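Local coordinates for protein Rho guanine nucleotide exchange factor TIAM2 (Mus musculus, PDB 3A8P) that activates the GTPase Rac1 as a guanine nucleotide exchange factor, the part described here being its PHCCEx module, which binds membranes and partner proteins, at residues L231-S235 and V236-H240; L140-Q143 and T144-L147. All blocks are in the same frame, centred on the assembly; numbering follows the deposited sequence.

Contact 1 (L231-S235 and V236-H240)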
loop_
_atom_site.group_PDB
_atom_site.type_symbol
_atom_site.label_atom_id
_atom_site.label_comp_id
_atom_site.label_asym_id
_atom_site.label_seq_id
_atom_site.Cartn_x
_atom_site.Cartn_y
_atom_site.Cartn_z
ATOM N N LEU A 231 -9.311 -13.965 1.231
ATOM C CA LEU A 231 -8.815 -13.274 2.411
ATOM C C LEU A 231 -10.025 -12.708 3.136
ATOM O O LEU A 231 -10.150 -12.836 4.348
ATOM C CB LEU A 231 -7.892 -12.120 2.016
ATOM C CG LEU A 231 -6.994 -11.472 3.081
ATOM C CD1 LEU A 231 -6.468 -10.159 2.525
ATOM C CD2 LEU A 231 -7.747 -11.220 4.370
ATOM N N GLY A 232 -10.915 -12.082 2.375
ATOM C CA GLY A 232 -12.096 -11.483 2.962
ATOM C C GLY A 232 -12.062 -9.972 2.839
ATOM O O GLY A 232 -12.997 -9.286 3.240
ATOM N N VAL A 233 -10.975 -9.449 2.287
ATOM C CA VAL A 233 -10.827 -8.005 2.102
ATOM C C VAL A 233 -10.322 -7.699 0.695
ATOM O O VAL A 233 -9.245 -8.152 0.302
ATOM C CB VAL A 233 -9.824 -7.395 3.114
ATOM C CG1 VAL A 233 -9.754 -5.884 2.928
ATOM C CG2 VAL A 233 -10.233 -7.738 4.537
ATOM N N LEU A 234 -11.106 -6.944 -0.068
ATOM C CA LEU A 234 -10.698 -6.575 -1.417
ATOM C C LEU A 234 -10.648 -5.055 -1.526
ATOM O O LEU A 234 -11.674 -4.401 -1.661
ATOM C CB LEU A 234 -11.673 -7.124 -2.458
ATOM C CG LEU A 234 -11.106 -7.308 -3.875
ATOM C CD1 LEU A 234 -12.214 -7.793 -4.797
ATOM C CD2 LEU A 234 -10.506 -6.013 -4.396
ATOM N N SER A 235 -9.447 -4.500 -1.470
ATOM C CA SER A 235 -9.280 -3.060 -1.569
ATOM C C SER A 235 -7.850 -2.740 -1.970
ATOM O O SER A 235 -7.014 -3.634 -2.125
ATOM C CB SER A 235 -9.584 -2.397 -0.223
ATOM O OG SER A 235 -8.637 -2.795 0.753
ATOM N N VAL A 236 -7.570 -1.454 -2.127
ATOM C CA VAL A 236 -6.228 -1.024 -2.477
ATOM C C VAL A 236 -5.241 -1.495 -1.402
ATOM O O VAL A 236 -4.158 -1.984 -1.713
ATOM C CB VAL A 236 -6.170 0.522 -2.605
ATOM C CG1 VAL A 236 -4.728 1.009 -2.519
ATOM C CG2 VAL A 236 -6.781 0.946 -3.942
ATOM N N SER A 237 -5.629 -1.360 -0.136
ATOM C CA SER A 237 -4.766 -1.753 0.982
ATOM C C SER A 237 -4.413 -3.245 0.988
ATOM O O SER A 237 -3.248 -3.608 1.194
ATOM C CB SER A 237 -5.426 -1.382 2.322
ATOM O OG SER A 237 -5.713 0.010 2.396
ATOM N N SER A 238 -5.409 -4.112 0.795
ATOM C CA SER A 238 -5.129 -5.544 0.783
ATOM C C SER A 238 -4.365 -5.898 -0.501
ATOM O O SER A 238 -3.515 -6.783 -0.484
ATOM C CB SER A 238 -6.425 -6.376 0.905
ATOM O OG SER A 238 -7.354 -6.112 -0.132
ATOM N N PHE A 239 -4.652 -5.191 -1.597
ATOM C CA PHE A 239 -3.965 -5.430 -2.876
ATOM C C PHE A 239 -2.487 -5.073 -2.683
ATOM O O PHE A 239 -1.593 -5.775 -3.165
ATOM C CB PHE A 239 -4.616 -4.575 -3.981
ATOM C CG PHE A 239 -4.051 -4.796 -5.370
ATOM C CD1 PHE A 239 -3.460 -6.005 -5.728
ATOM C CD2 PHE A 239 -4.133 -3.789 -6.323
ATOM C CE1 PHE A 239 -2.950 -6.207 -7.026
ATOM C CE2 PHE A 239 -3.627 -3.975 -7.621
ATOM C CZ PHE A 239 -3.033 -5.190 -7.971
ATOM N N HIS A 240 -2.236 -3.994 -1.949
ATOM C CA HIS A 240 -0.867 -3.570 -1.661
ATOM C C HIS A 240 -0.169 -4.661 -0.843
ATOM O O HIS A 240 0.982 -5.027 -1.113
ATOM C CB HIS A 240 -0.855 -2.273 -0.841
ATOM C CG HIS A 240 0.522 -1.758 -0.552
ATOM N ND1 HIS A 240 0.798 -0.909 0.499
ATOM C CD2 HIS A 240 1.700 -1.954 -1.195
ATOM C CE1 HIS A 240 2.084 -0.607 0.493
ATOM N NE2 HIS A 240 2.655 -1.229 -0.525
HETATM O O HOH W 1 -7.894 0.612 1.003
#
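Ser238 and Ser235 both set OG between their own backbone N and carbonyl carbon (chi1 59° and 65°), and these matching torsions turn the two hydroxyls back toward each other's backbone. The result is a capping box at the start of helix 236-245, with Ser235 as the N-cap. Ser238 OG takes the N-H of Ser235 at 3.0 Å, while the reciprocal bond from Ser238 N to Ser235 OG is straight (169°) but weak at 3.5 Å. Serine suits both places because its short hydroxyl can turn straight back to the main chain. Ser238 OG also lies 2.8 Å from Val233 O, to which the hydroxyl can donate, so that one side chain may hold the loop before the cap at a second point as well. Were Ser238 an alanine, the N-H of Ser235 would probably lose its acceptor, and the 233-235 backbone would be freer to drift from the helix end. The first helical turn is then closed by Phe239 N, which donates to Ser235 O.

Apolar contacts continue from CB of Ser238: Val233 CG1 and Leu231 CD1 rest against it, and both leucine and valine lean on Leu33 of strand 30-33, so the turn joins the CC-Ex helices to the PH sheet. Farther into the domain, Val236 and Phe239 pack on Leu216 of helix 213-217, and a water sits 2.7 Å from Ser237 OG.

Contact 2 (L140-Q143 and T144-L147)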
loop_
_atom_site.group_PDB
_atom_site.type_symbol
_atom_site.label_atom_id
_atom_site.label_comp_id
_atom_site.label_asym_id
_atom_site.label_seq_id
_atom_site.Cartn_x
_atom_site.Cartn_y
_atom_site.Cartn_z
ATOM N N LEU A 140 9.511 12.105 -7.542
ATOM C CA LEU A 140 8.227 11.422 -7.633
ATOM C C LEU A 140 7.677 11.445 -9.051
ATOM O O LEU A 140 7.197 10.428 -9.555
ATOM C CB LEU A 140 7.213 12.061 -6.681
ATOM C CG LEU A 140 7.528 11.954 -5.192
ATOM C CD1 LEU A 140 6.385 12.585 -4.393
ATOM C CD2 LEU A 140 7.714 10.500 -4.804
ATOM N N LYS A 141 7.747 12.608 -9.691
ATOM C CA LYS A 141 7.259 12.741 -11.054
ATOM C C LYS A 141 8.100 11.905 -12.007
ATOM O O LYS A 141 7.574 11.270 -12.926
ATOM C CB LYS A 141 7.273 14.208 -11.485
ATOM C CG LYS A 141 6.189 15.023 -10.816
ATOM C CD LYS A 141 6.145 16.442 -11.346
ATOM C CE LYS A 141 4.953 17.185 -10.777
ATOM N NZ LYS A 141 4.883 18.585 -11.278
ATOM N N SER A 142 9.405 11.898 -11.779
ATOM C CA SER A 142 10.305 11.122 -12.614
ATOM C C SER A 142 9.941 9.642 -12.471
ATOM O O SER A 142 9.935 8.895 -13.447
ATOM C CB SER A 142 11.755 11.357 -12.181
ATOM O OG SER A 142 12.656 10.653 -13.020
ATOM N N GLN A 143 9.630 9.227 -11.249
ATOM C CA GLN A 143 9.254 7.846 -10.988
ATOM C C GLN A 143 7.965 7.459 -11.714
ATOM O O GLN A 143 7.902 6.401 -12.340
ATOM C CB GLN A 143 9.077 7.614 -9.489
ATOM C CG GLN A 143 10.370 7.489 -8.711
ATOM C CD GLN A 143 11.126 6.225 -9.050
ATOM O OE1 GLN A 143 11.733 6.117 -10.111
ATOM N NE2 GLN A 143 11.088 5.255 -8.149
ATOM N N THR A 144 6.944 8.311 -11.636
ATOM C CA THR A 144 5.675 8.010 -12.290
ATOM C C THR A 144 5.853 7.832 -13.801
ATOM O O THR A 144 5.229 6.960 -14.406
ATOM C CB THR A 144 4.616 9.111 -12.016
ATOM O OG1 THR A 144 5.041 10.348 -12.597
ATOM C CG2 THR A 144 4.427 9.312 -10.513
ATOM N N ARG A 145 6.704 8.652 -14.407
ATOM C CA ARG A 145 6.956 8.549 -15.845
ATOM C C ARG A 145 7.605 7.202 -16.151
ATOM O O ARG A 145 7.219 6.510 -17.092
ATOM C CB ARG A 145 7.897 9.666 -16.312
ATOM C CG ARG A 145 7.344 11.077 -16.172
ATOM C CD ARG A 145 8.422 12.116 -16.517
ATOM N NE ARG A 145 8.811 12.925 -15.359
ATOM C CZ ARG A 145 10.053 13.341 -15.122
ATOM N NH1 ARG A 145 11.029 13.023 -15.961
ATOM N NH2 ARG A 145 10.320 14.073 -14.046
ATOM N N SER A 146 8.603 6.846 -15.348
ATOM C CA SER A 146 9.318 5.598 -15.526
ATOM C C SER A 146 8.394 4.390 -15.366
ATOM O O SER A 146 8.399 3.484 -16.200
ATOM C CB SER A 146 10.473 5.514 -14.530
ATOM O OG SER A 146 11.138 4.267 -14.626
ATOM N N LEU A 147 7.608 4.378 -14.295
ATOM C CA LEU A 147 6.685 3.275 -14.058
ATOM C C LEU A 147 5.713 3.151 -15.223
ATOM O O LEU A 147 5.380 2.046 -15.649
ATOM C CB LEU A 147 5.923 3.488 -12.746
ATOM C CG LEU A 147 6.763 3.284 -11.479
ATOM C CD1 LEU A 147 6.069 3.913 -10.267
ATOM C CD2 LEU A 147 6.996 1.781 -11.268
#
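Thr144 OG1 and the backbone N of Arg145 both donate to Lys141 O, the former at 2.7 Å and the latter at 3.1 Å, and they reach it from the same face of its carbonyl plane. The hydroxyl comes in well off the C=O direction, at 119° about the oxygen, as expected of a threonine folding back over the preceding turn of an α-helix. With chi1 at 64°, OG1 is lodged between backbone N and carbonyl carbon, which points it at this oxygen and leaves Thr144 CG2 beside Leu140 O at 3.1 Å.

The same oxygen has the Arg145 side chain curling around it. Its chain bends at chi3 (-114°), carrying the guanidinium back along the helix until it lies over Ser142, whose CA sits 3.2 Å above one face, offset toward the rim. Arg145 NH2 lies 3.6 Å from Ser142 CB, and Lys141 CB meets the edge of the group in its plane. A small serine leaves room for this flat group against the backbone.

Behind these side chains runs the i to i+4 ladder of helix 136-165, including Ser146 N to Ser142 O and Leu147 N to Gln143 O. Outward from this, the helix meets its neighbours: Leu140 packs on Tyr201 and Leu202 of helix 171-206 and, with Gln143, on Phe127 of helix 109-130, while Thr144 touches Met198. Threonine can thus spend its hydroxyl within its own helix while its side chain also packs against Met198, and the two donors probably polarise the Lys141 carbonyl.

Overall arrangement
Contact 2 comes first along the chain and contact 1 follows near its end; their centres are about 24 Å apart and their nearest atoms about 12 Å, so they do not touch. Helix 171-206 is their common neighbour: residues 140-147 pack on it through Leu140, Thr144 and Leu147, and residues 236-240 through Val236, Phe239 and His240. One contact lies in the early turns of a long helix, the other at the start of a short one. The centre of contact 1 lies about 9 Å from the centre of the chain, that of contact 2 about 17 Å, and His240 further ties contact 1 to the PH sheet by a hydrogen bond to Ser95.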